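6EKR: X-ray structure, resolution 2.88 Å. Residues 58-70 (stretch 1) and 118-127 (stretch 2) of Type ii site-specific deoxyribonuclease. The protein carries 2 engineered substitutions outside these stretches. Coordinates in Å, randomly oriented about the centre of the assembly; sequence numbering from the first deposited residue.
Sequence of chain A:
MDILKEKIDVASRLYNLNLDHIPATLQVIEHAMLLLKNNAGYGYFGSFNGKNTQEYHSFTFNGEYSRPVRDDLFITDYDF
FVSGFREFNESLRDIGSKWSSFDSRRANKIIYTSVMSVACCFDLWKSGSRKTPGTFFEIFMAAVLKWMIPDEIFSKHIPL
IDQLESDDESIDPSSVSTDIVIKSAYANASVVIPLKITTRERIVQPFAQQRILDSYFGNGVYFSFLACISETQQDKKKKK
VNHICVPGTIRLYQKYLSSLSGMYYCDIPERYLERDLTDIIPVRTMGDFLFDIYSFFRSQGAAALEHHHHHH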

ATOM      1  N   SER A  58       4.334  15.826 -23.268  1.00 52.98           N
ATOM      2  CA  SER A  58       3.148  14.985 -23.193  1.00 52.21           C
ATOM      3  C   SER A  58       2.586  14.714 -24.582  1.00 51.69           C
ATOM      4  O   SER A  58       2.745  15.538 -25.477  1.00 51.98           O
ATOM      5  CB  SER A  58       2.095  15.669 -22.341  1.00 52.18           C
ATOM      6  OG  SER A  58       0.805  15.352 -22.809  1.00 52.92           O
ATOM      7  N   PHE A  59       1.951  13.559 -24.762  1.00 50.91           N
ATOM      8  CA  PHE A  59       1.179  13.283 -25.969  1.00 50.24           C
ATOM      9  C   PHE A  59      -0.245  13.747 -25.719  1.00 50.61           C
ATOM     10  O   PHE A  59      -0.745  13.657 -24.600  1.00 50.52           O
ATOM     11  CB  PHE A  59       1.175  11.795 -26.311  1.00 49.57           C
ATOM     12  CG  PHE A  59       2.523  11.244 -26.714  1.00 48.76           C
ATOM     13  CD1 PHE A  59       2.945  11.286 -28.034  1.00 48.30           C
ATOM     14  CD2 PHE A  59       3.360  10.655 -25.776  1.00 47.81           C
ATOM     15  CE1 PHE A  59       4.185  10.767 -28.400  1.00 47.66           C
ATOM     16  CE2 PHE A  59       4.603  10.138 -26.140  1.00 46.49           C
ATOM     17  CZ  PHE A  59       5.010  10.193 -27.445  1.00 47.30           C
ATOM     18  N   THR A  60      -0.896  14.253 -26.760  1.00 51.23           N
ATOM     19  CA  THR A  60      -2.268  14.749 -26.647  1.00 51.63           C
ATOM     20  C   THR A  60      -3.195  14.084 -27.652  1.00 52.18           C
ATOM     21  O   THR A  60      -2.754  13.632 -28.712  1.00 52.17           O
ATOM     22  CB  THR A  60      -2.342  16.268 -26.862  1.00 51.49           C
ATOM     23  OG1 THR A  60      -1.588  16.620 -28.027  1.00 51.42           O
ATOM     24  CG2 THR A  60      -1.788  17.008 -25.661  1.00 51.52           C
ATOM     25  N   PHE A  61      -4.479  14.025 -27.299  1.00 52.98           N
ATOM     26  CA  PHE A  61      -5.529  13.546 -28.192  1.00 54.08           C
ATOM     27  C   PHE A  61      -6.909  13.971 -27.696  1.00 55.16           C
ATOM     28  O   PHE A  61      -7.298  13.650 -26.570  1.00 55.55           O
ATOM     29  CB  PHE A  61      -5.474  12.026 -28.330  1.00 54.00           C
ATOM     30  CG  PHE A  61      -6.411  11.478 -29.360  1.00 53.67           C
ATOM     31  CD1 PHE A  61      -6.075  11.511 -30.711  1.00 53.82           C
ATOM     32  CD2 PHE A  61      -7.629  10.924 -28.980  1.00 53.10           C
ATOM     33  CE1 PHE A  61      -6.949  11.007 -31.675  1.00 54.38           C
ATOM     34  CE2 PHE A  61      -8.508  10.420 -29.926  1.00 53.35           C
ATOM     35  CZ  PHE A  61      -8.173  10.461 -31.277  1.00 53.96           C
ATOM     36  N   ASN A  62      -7.648  14.685 -28.543  1.00 56.26           N
ATOM     37  CA  ASN A  62      -8.989  15.168 -28.201  1.00 57.42           C
ATOM     38  C   ASN A  62      -9.072  15.788 -26.808  1.00 58.20           C
ATOM     39  O   ASN A  62      -9.979  15.479 -26.034  1.00 58.54           O
ATOM     40  CB  ASN A  62     -10.036  14.053 -28.362  1.00 57.30           C
ATOM     41  CG  ASN A  62     -10.414  13.803 -29.816  1.00 58.02           C
ATOM     42  OD1 ASN A  62     -10.316  14.689 -30.669  1.00 59.08           O
ATOM     43  ND2 ASN A  62     -10.864  12.590 -30.101  1.00 58.45           N
ATOM     44  N   GLY A  63      -8.121  16.661 -26.493  1.00 59.10           N
ATOM     45  CA  GLY A  63      -8.096  17.329 -25.194  1.00 60.48           C
ATOM     46  C   GLY A  63      -7.230  16.604 -24.175  1.00 61.42           C
ATOM     47  O   GLY A  63      -6.346  17.213 -23.551  1.00 61.73           O
ATOM     48  N   GLU A  64      -7.480  15.302 -24.016  1.00 61.71           N
ATOM     49  CA  GLU A  64      -6.760  14.463 -23.066  1.00 62.23           C
ATOM     50  C   GLU A  64      -5.228  14.538 -23.190  1.00 61.86           C
ATOM     51  O   GLU A  64      -4.695  14.770 -24.282  1.00 61.96           O
ATOM     52  CB  GLU A  64      -7.229  13.017 -23.195  1.00 62.70           C
ATOM     53  CG  GLU A  64      -8.529  12.717 -22.455  1.00 65.38           C
ATOM     54  CD  GLU A  64      -8.684  11.229 -22.128  1.00 68.90           C
ATOM     55  OE1 GLU A  64      -8.656  10.396 -23.062  1.00 70.30           O
ATOM     56  OE2 GLU A  64      -8.839  10.889 -20.932  1.00 70.46           O
ATOM     57  N   TYR A  65      -4.542  14.353 -22.056  1.00 61.33           N
ATOM     58  CA  TYR A  65      -3.070  14.367 -21.981  1.00 60.44           C
ATOM     59  C   TYR A  65      -2.542  13.024 -21.494  1.00 59.29           C
ATOM     60  O   TYR A  65      -3.171  12.365 -20.670  1.00 59.11           O
ATOM     61  CB  TYR A  65      -2.579  15.444 -21.003  1.00 61.07           C
ATOM     62  CG  TYR A  65      -2.553  16.867 -21.529  1.00 61.85           C
ATOM     63  CD1 TYR A  65      -1.345  17.489 -21.850  1.00 61.94           C
ATOM     64  CD2 TYR A  65      -3.737  17.602 -21.673  1.00 62.60           C
ATOM     65  CE1 TYR A  65      -1.315  18.798 -22.322  1.00 62.28           C
ATOM     66  CE2 TYR A  65      -3.720  18.912 -22.149  1.00 62.24           C
ATOM     67  CZ  TYR A  65      -2.507  19.501 -22.468  1.00 62.40           C
ATOM     68  OH  TYR A  65      -2.486  20.799 -22.929  1.00 63.08           O
ATOM     69  N   SER A  66      -1.379  12.628 -21.995  1.00 57.84           N
ATOM     70  CA  SER A  66      -0.693  11.465 -21.473  1.00 56.44           C
ATOM     71  C   SER A  66       0.100  11.903 -20.252  1.00 55.72           C
ATOM     72  O   SER A  66       0.301  13.095 -20.048  1.00 55.68           O
ATOM     73  CB  SER A  66       0.254  10.898 -22.524  1.00 56.26           C
ATOM     74  OG  SER A  66       1.339  11.771 -22.712  1.00 55.37           O
ATOM     75  N   ARG A  67       0.538  10.942 -19.442  1.00 54.70           N
ATOM     76  CA  ARG A  67       1.508  11.202 -18.378  1.00 53.57           C
ATOM     77  C   ARG A  67       2.747  11.882 -18.973  1.00 52.95           C
ATOM     78  O   ARG A  67       3.012  11.739 -20.170  1.00 52.64           O
ATOM     79  CB  ARG A  67       1.903   9.897 -17.678  1.00 53.34           C
ATOM     80  CG  ARG A  67       2.693   8.944 -18.545  1.00 52.59           C
ATOM     81  CD  ARG A  67       2.794   7.592 -17.902  1.00 52.93           C
ATOM     82  NE  ARG A  67       1.502   6.912 -17.877  1.00 52.92           N
ATOM     83  CZ  ARG A  67       1.237   5.820 -17.171  1.00 52.61           C
ATOM     84  NH1 ARG A  67       2.169   5.258 -16.411  1.00 52.61           N
ATOM     85  NH2 ARG A  67       0.028   5.291 -17.222  1.00 52.94           N
ATOM     86  N   PRO A  68       3.510  12.614 -18.141  1.00 52.35           N
ATOM     87  CA  PRO A  68       4.652  13.371 -18.650  1.00 51.86           C
ATOM     88  C   PRO A  68       5.777  12.466 -19.153  1.00 51.32           C
ATOM     89  O   PRO A  68       6.051  11.417 -18.564  1.00 51.22           O
ATOM     90  CB  PRO A  68       5.100  14.185 -17.433  1.00 51.94           C
ATOM     91  CG  PRO A  68       4.658  13.384 -16.262  1.00 52.12           C
ATOM     92  CD  PRO A  68       3.359  12.765 -16.682  1.00 52.36           C
ATOM     93  N   VAL A  69       6.417  12.894 -20.236  1.00 50.88           N
ATOM     94  CA  VAL A  69       7.417  12.102 -20.945  1.00 50.54           C
ATOM     95  C   VAL A  69       8.701  12.910 -21.125  1.00 50.50           C
ATOM     96  O   VAL A  69       8.683  14.009 -21.682  1.00 50.26           O
ATOM     97  CB  VAL A  69       6.868  11.632 -22.326  1.00 50.42           C
ATOM     98  CG1 VAL A  69       7.979  11.416 -23.338  1.00 50.38           C
ATOM     99  CG2 VAL A  69       6.058  10.366 -22.174  1.00 50.49           C
ATOM    100  N   ARG A  70       9.809  12.363 -20.638  1.00 50.51           N
ATOM    101  CA  ARG A  70      11.110  12.961 -20.885  1.00 50.75           C
ATOM    102  C   ARG A  70      11.456  12.844 -22.361  1.00 50.93           C
ATOM    103  O   ARG A  70      11.851  11.778 -22.833  1.00 50.70           O
ATOM    104  CB  ARG A  70      12.201  12.335 -20.012  1.00 50.69           C
ATOM    105  CG  ARG A  70      12.395  13.044 -18.688  1.00 50.34           C
ATOM    106  CD  ARG A  70      13.553  12.470 -17.912  1.00 49.50           C
ATOM    107  NE  ARG A  70      14.833  12.811 -18.521  1.00 49.59           N
ATOM    108  CZ  ARG A  70      16.011  12.351 -18.113  1.00 49.21           C
ATOM    109  NH1 ARG A  70      16.098  11.510 -17.086  1.00 48.37           N
ATOM    110  NH2 ARG A  70      17.108  12.733 -18.744  1.00 48.82           N
TER
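Stretch 2, residues 118-127: VACCFDLWKS

One carboxylate organises the polar side of this contact: Asp123 (chi1 m) receives Arg67 NE at OD2 (2.8 Å) and Arg67 NH2 at OD1 (2.9 Å), a two-pronged salt bridge near the guanidinium plane, while Arg67 N adds a weak hydrogen bond to Asp123 OD2 (3.3 Å). Stretch 2 is helical through Trp125, and its axis runs in broadly the same direction as strand 58-61, crossing at -35° with a closest approach of 8.6 Å. The backbones come nearest where Ser66 CA lies 5.0 Å from Asp123 CA. Ala119, one turn before Asp123, places CB over a face of the guanidinium, 3.8 Å from Arg67 CZ. Cys120 SG fits among Phe59 CD2 (3.8 Å), Ser66 CB (3.8 Å) and Val69 CG2 (3.6 Å). Leu124 (m, t) fills the middle, its CD1 3.9 Å from Phe59 CB and its CD2 3.5 Å from Phe59 O and 3.7 Å from Ser66 N, thus packing on hairpin backbone as well as side chains. Trp125 meets Phe61 obliquely, planes at 56°, with Trp125 NE1 over one face of the phenyl ring, 3.2 Å from Phe61 CE2. After the helix Lys126 turns to positive phi, and its CD lies 3.3 Å from Glu64 OE2. Glu64 OE1 and Leu124 O, both acceptors, approach to 2.8 Å without a hydrogen bond.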

ATOM      1  N   VAL A 118       3.555   2.272 -24.685  1.00 44.72           N
ATOM      2  CA  VAL A 118       2.348   1.546 -24.336  1.00 44.56           C
ATOM      3  C   VAL A 118       1.562   2.306 -23.272  1.00 44.77           C
ATOM      4  O   VAL A 118       0.350   2.446 -23.381  1.00 45.06           O
ATOM      5  CB  VAL A 118       2.646   0.127 -23.882  1.00 44.39           C
ATOM      6  CG1 VAL A 118       1.379  -0.540 -23.394  1.00 44.44           C
ATOM      7  CG2 VAL A 118       3.234  -0.668 -25.021  1.00 44.25           C
ATOM      8  N   ALA A 119       2.260   2.821 -22.269  1.00 44.97           N
ATOM      9  CA  ALA A 119       1.622   3.534 -21.169  1.00 45.47           C
ATOM     10  C   ALA A 119       0.824   4.753 -21.640  1.00 45.93           C
ATOM     11  O   ALA A 119      -0.347   4.897 -21.285  1.00 46.05           O
ATOM     12  CB  ALA A 119       2.664   3.928 -20.102  1.00 45.29           C
ATOM     13  N   CYS A 120       1.448   5.614 -22.443  1.00 46.48           N
ATOM     14  CA  CYS A 120       0.795   6.818 -22.957  1.00 47.41           C
ATOM     15  C   CYS A 120      -0.417   6.533 -23.837  1.00 48.09           C
ATOM     16  O   CYS A 120      -1.371   7.309 -23.852  1.00 47.81           O
ATOM     17  CB  CYS A 120       1.785   7.675 -23.743  1.00 47.60           C
ATOM     18  SG  CYS A 120       3.049   8.393 -22.739  1.00 46.73           S
ATOM     19  N   CYS A 121      -0.360   5.435 -24.587  1.00 49.21           N
ATOM     20  CA  CYS A 121      -1.506   4.965 -25.366  1.00 50.43           C
ATOM     21  C   CYS A 121      -2.744   4.735 -24.500  1.00 51.13           C
ATOM     22  O   CYS A 121      -3.853   5.132 -24.877  1.00 51.14           O
ATOM     23  CB  CYS A 121      -1.142   3.701 -26.122  1.00 50.19           C
ATOM     24  SG  CYS A 121      -0.209   4.024 -27.625  1.00 52.09           S
ATOM     25  N   PHE A 122      -2.539   4.116 -23.337  1.00 52.11           N
ATOM     26  CA  PHE A 122      -3.599   3.909 -22.346  1.00 53.24           C
ATOM     27  C   PHE A 122      -4.113   5.185 -21.697  1.00 53.42           C
ATOM     28  O   PHE A 122      -5.279   5.261 -21.330  1.00 53.42           O
ATOM     29  CB  PHE A 122      -3.134   2.960 -21.243  1.00 53.80           C
ATOM     30  CG  PHE A 122      -3.208   1.511 -21.616  1.00 55.27           C
ATOM     31  CD1 PHE A 122      -3.992   0.639 -20.878  1.00 56.47           C
ATOM     32  CD2 PHE A 122      -2.488   1.013 -22.709  1.00 56.65           C
ATOM     33  CE1 PHE A 122      -4.054  -0.712 -21.222  1.00 57.13           C
ATOM     34  CE2 PHE A 122      -2.547  -0.336 -23.056  1.00 56.26           C
ATOM     35  CZ  PHE A 122      -3.327  -1.195 -22.315  1.00 56.03           C
ATOM     36  N   ASP A 123      -3.245   6.174 -21.517  1.00 53.96           N
ATOM     37  CA  ASP A 123      -3.679   7.436 -20.935  1.00 54.54           C
ATOM     38  C   ASP A 123      -4.592   8.190 -21.894  1.00 55.20           C
ATOM     39  O   ASP A 123      -5.491   8.907 -21.459  1.00 55.31           O
ATOM     40  CB  ASP A 123      -2.484   8.306 -20.565  1.00 54.42           C
ATOM     41  CG  ASP A 123      -1.495   7.597 -19.664  1.00 54.66           C
ATOM     42  OD1 ASP A 123      -1.902   6.916 -18.700  1.00 53.41           O
ATOM     43  OD2 ASP A 123      -0.285   7.739 -19.920  1.00 56.98           O
ATOM     44  N   LEU A 124      -4.364   8.018 -23.197  1.00 56.07           N
ATOM     45  CA  LEU A 124      -5.138   8.726 -24.203  1.00 57.17           C
ATOM     46  C   LEU A 124      -6.382   7.965 -24.630  1.00 58.38           C
ATOM     47  O   LEU A 124      -7.427   8.567 -24.837  1.00 58.58           O
ATOM     48  CB  LEU A 124      -4.289   9.068 -25.434  1.00 56.90           C
ATOM     49  CG  LEU A 124      -3.063   9.982 -25.319  1.00 56.39           C
ATOM     50  CD1 LEU A 124      -2.329  10.016 -26.644  1.00 55.95           C
ATOM     51  CD2 LEU A 124      -3.404  11.397 -24.868  1.00 55.66           C
ATOM     52  N   TRP A 125      -6.277   6.647 -24.771  1.00 60.01           N
ATOM     53  CA  TRP A 125      -7.398   5.864 -25.288  1.00 61.69           C
ATOM     54  C   TRP A 125      -8.040   4.955 -24.243  1.00 63.29           C
ATOM     55  O   TRP A 125      -8.926   4.155 -24.553  1.00 63.67           O
ATOM     56  CB  TRP A 125      -6.999   5.127 -26.566  1.00 61.22           C
ATOM     57  CG  TRP A 125      -6.740   6.103 -27.677  1.00 61.19           C
ATOM     58  CD1 TRP A 125      -7.672   6.852 -28.335  1.00 61.20           C
ATOM     59  CD2 TRP A 125      -5.466   6.467 -28.234  1.00 60.59           C
ATOM     60  NE1 TRP A 125      -7.060   7.648 -29.275  1.00 61.41           N
ATOM     61  CE2 TRP A 125      -5.708   7.433 -29.230  1.00 60.82           C
ATOM     62  CE3 TRP A 125      -4.149   6.071 -27.987  1.00 60.50           C
ATOM     63  CZ2 TRP A 125      -4.682   8.006 -29.984  1.00 60.82           C
ATOM     64  CZ3 TRP A 125      -3.129   6.639 -28.741  1.00 60.82           C
ATOM     65  CH2 TRP A 125      -3.402   7.593 -29.726  1.00 60.70           C
ATOM     66  N   LYS A 126      -7.584   5.121 -23.001  1.00 65.29           N
ATOM     67  CA  LYS A 126      -8.212   4.582 -21.781  1.00 67.10           C
ATOM     68  C   LYS A 126      -8.992   3.288 -21.961  1.00 68.04           C
ATOM     69  O   LYS A 126     -10.184   3.223 -21.645  1.00 68.46           O
ATOM     70  CB  LYS A 126      -9.065   5.664 -21.076  1.00 67.33           C
ATOM     71  CG  LYS A 126      -9.924   6.544 -22.008  1.00 68.30           C
ATOM     72  CD  LYS A 126     -10.168   7.929 -21.409  1.00 69.31           C
ATOM     73  N   SER A 127      -8.312   2.262 -22.471  1.00 69.08           N
ATOM     74  CA  SER A 127      -8.944   0.961 -22.672  1.00 70.25           C
ATOM     75  C   SER A 127      -8.049  -0.176 -22.185  1.00 70.74           C
ATOM     76  O   SER A 127      -6.997  -0.462 -22.784  1.00 71.07           O
ATOM     77  CB  SER A 127      -9.335   0.759 -24.143  1.00 70.37           C
ATOM     78  OG  SER A 127     -10.112  -0.419 -24.304  1.00 71.40           O
TER